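Local coordinates for protein alanyl-tRNA synthetase (Aquifex aeolicus, PDB 3G98) that probably uses this C-terminal C-Ala domain to bring the editing and aminoacylation activities of alanine–tRNA ligase together on one tRNA, at residues 11-16 against 100-105. Numbering follows the deposited sequence.
Sequences LHYGVF and EAVKLL
V102 lays one methyl over the ring of Y13: its CG1 sits over the centre of one face, 3.9 Å from the ring centroid and 13° off the normal, a CH-pi contact. The other branch, CG2, reaches the rim at CD1 of Y13, 3.7 Å away, and thus both methyls of V102 pack tightly on one ring. With CG between the backbone N and the carbonyl carbon (chi1 70°) the ring is swung toward the helix, and chi2 near 91° turns the face to V102. A lysine here, having no ring, would probably leave both methyls of V102 without their flat partner and open a gap between strand and helix. The pairing illustrates how a helix can pack on a sheet through apolar side chains, with no hydrogen bond between 11-16 and 100-105: strand 9-17, in a mixed sheet, offers L11 and Y13 to helix 98-110, which packs on one face of the sheet in this C-Ala domain. Deeper in, L11 CD1 meets L105 CD2 at 3.8 Å, a lone methyl-to-methyl touch in a buried apolar layer, where L105 also packs on F41. The tyrosine side is the one nearer solvent: Y13 is partly exposed, whereas L11 and L105 are buried.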
loop_
_atom_site.group_PDB
_atom_site.type_symbol
_atom_site.label_atom_id
_atom_site.label_comp_id
_atom_site.label_asym_id
_atom_site.label_seq_id
_atom_site.Cartn_x
_atom_site.Cartn_y
_atom_site.Cartn_z
ATOM N N LEU A 11 10.459 0.806 -1.178
ATOM C CA LEU A 11 9.185 0.209 -0.783
ATOM C C LEU A 11 9.208 -0.277 0.661
ATOM O O LEU A 11 10.091 -1.037 1.052
ATOM C CB LEU A 11 8.812 -0.946 -1.718
ATOM C CG LEU A 11 7.519 -1.693 -1.363
ATOM C CD1 LEU A 11 6.313 -0.774 -1.460
ATOM C CD2 LEU A 11 7.335 -2.916 -2.266
ATOM N N HIS A 12 8.243 0.194 1.448
ATOM C CA HIS A 12 8.032 -0.283 2.813
ATOM C C HIS A 12 6.703 -1.031 2.850
ATOM O O HIS A 12 5.653 -0.489 2.470
ATOM C CB HIS A 12 7.995 0.886 3.807
ATOM C CG HIS A 12 9.188 1.784 3.726
ATOM N ND1 HIS A 12 10.358 1.530 4.410
ATOM C CD2 HIS A 12 9.399 2.928 3.031
ATOM C CE1 HIS A 12 11.239 2.478 4.140
ATOM N NE2 HIS A 12 10.681 3.338 3.306
ATOM N N TYR A 13 6.726 -2.275 3.301
ATOM C CA TYR A 13 5.505 -3.059 3.266
ATOM C C TYR A 13 5.386 -4.060 4.386
ATOM O O TYR A 13 6.383 -4.544 4.931
ATOM C CB TYR A 13 5.334 -3.750 1.906
ATOM C CG TYR A 13 6.326 -4.868 1.667
ATOM C CD1 TYR A 13 6.022 -6.175 2.025
ATOM C CD2 TYR A 13 7.572 -4.612 1.097
ATOM C CE1 TYR A 13 6.933 -7.209 1.819
ATOM C CE2 TYR A 13 8.490 -5.636 0.884
ATOM C CZ TYR A 13 8.161 -6.930 1.248
ATOM O OH TYR A 13 9.062 -7.952 1.044
ATOM N N GLY A 14 4.145 -4.384 4.720
ATOM C CA GLY A 14 3.897 -5.384 5.743
ATOM C C GLY A 14 2.428 -5.505 6.045
ATOM O O GLY A 14 1.648 -4.592 5.772
ATOM N N VAL A 15 2.034 -6.640 6.604
ATOM C CA VAL A 15 0.648 -6.814 7.009
ATOM C C VAL A 15 0.623 -7.084 8.504
ATOM O O VAL A 15 1.433 -7.865 9.016
ATOM C CB VAL A 15 -0.042 -7.968 6.225
ATOM C CG1 VAL A 15 0.827 -9.214 6.231
ATOM C CG2 VAL A 15 -1.411 -8.256 6.800
ATOM N N PHE A 16 -0.271 -6.392 9.203
ATOM C CA PHE A 16 -0.351 -6.451 10.649
ATOM C C PHE A 16 -1.647 -7.148 11.033
ATOM O O PHE A 16 -2.575 -7.214 10.241
ATOM C CB PHE A 16 -0.356 -5.033 11.234
ATOM C CG PHE A 16 0.878 -4.233 10.910
ATOM C CD1 PHE A 16 0.940 -3.454 9.762
ATOM C CD2 PHE A 16 1.975 -4.263 11.753
ATOM C CE1 PHE A 16 2.076 -2.713 9.465
ATOM C CE2 PHE A 16 3.121 -3.528 11.463
ATOM C CZ PHE A 16 3.172 -2.753 10.315
ATOM N N GLU A 100 0.971 -11.931 -2.704
ATOM C CA GLU A 100 0.739 -11.802 -4.137
ATOM C C GLU A 100 0.505 -10.331 -4.530
ATOM O O GLU A 100 0.948 -9.873 -5.593
ATOM C CB GLU A 100 -0.439 -12.678 -4.560
ATOM C CG GLU A 100 -0.150 -14.188 -4.554
ATOM C CD GLU A 100 0.023 -14.810 -3.162
ATOM O OE1 GLU A 100 -0.452 -14.245 -2.149
ATOM O OE2 GLU A 100 0.647 -15.889 -3.082
ATOM N N ALA A 101 -0.181 -9.589 -3.668
ATOM C CA ALA A 101 -0.378 -8.151 -3.893
ATOM C C ALA A 101 0.960 -7.405 -3.862
ATOM O O ALA A 101 1.182 -6.475 -4.652
ATOM C CB ALA A 101 -1.344 -7.567 -2.854
ATOM N N VAL A 102 1.845 -7.813 -2.949
ATOM C CA VAL A 102 3.169 -7.189 -2.838
ATOM C C VAL A 102 3.987 -7.460 -4.095
ATOM O O VAL A 102 4.628 -6.549 -4.640
ATOM C CB VAL A 102 3.951 -7.678 -1.595
ATOM C CG1 VAL A 102 5.414 -7.210 -1.666
ATOM C CG2 VAL A 102 3.288 -7.175 -0.319
ATOM N N LYS A 103 3.952 -8.704 -4.561
ATOM C CA LYS A 103 4.652 -9.060 -5.795
ATOM C C LYS A 103 4.190 -8.186 -6.965
ATOM O O LYS A 103 5.019 -7.641 -7.705
ATOM C CB LYS A 103 4.457 -10.547 -6.103
ATOM C CG LYS A 103 5.300 -11.081 -7.249
ATOM C CD LYS A 103 5.119 -12.596 -7.395
ATOM C CE LYS A 103 3.768 -12.930 -8.035
ATOM N NZ LYS A 103 3.431 -14.382 -7.991
ATOM N N LEU A 104 2.873 -8.042 -7.116
ATOM C CA LEU A 104 2.294 -7.177 -8.149
ATOM C C LEU A 104 2.761 -5.726 -8.020
ATOM O O LEU A 104 3.112 -5.098 -9.012
ATOM C CB LEU A 104 0.757 -7.230 -8.120
ATOM C CG LEU A 104 0.021 -6.314 -9.119
ATOM C CD1 LEU A 104 0.461 -6.593 -10.548
ATOM C CD2 LEU A 104 -1.485 -6.459 -9.012
ATOM N N LEU A 105 2.749 -5.190 -6.804
ATOM C CA LEU A 105 3.190 -3.811 -6.583
ATOM C C LEU A 105 4.644 -3.627 -6.989
ATOM O O LEU A 105 5.005 -2.616 -7.606
ATOM C CB LEU A 105 2.985 -3.388 -5.114
ATOM C CG LEU A 105 3.432 -1.969 -4.752
ATOM C CD1 LEU A 105 2.777 -0.932 -5.648
ATOM C CD2 LEU A 105 3.155 -1.678 -3.270
#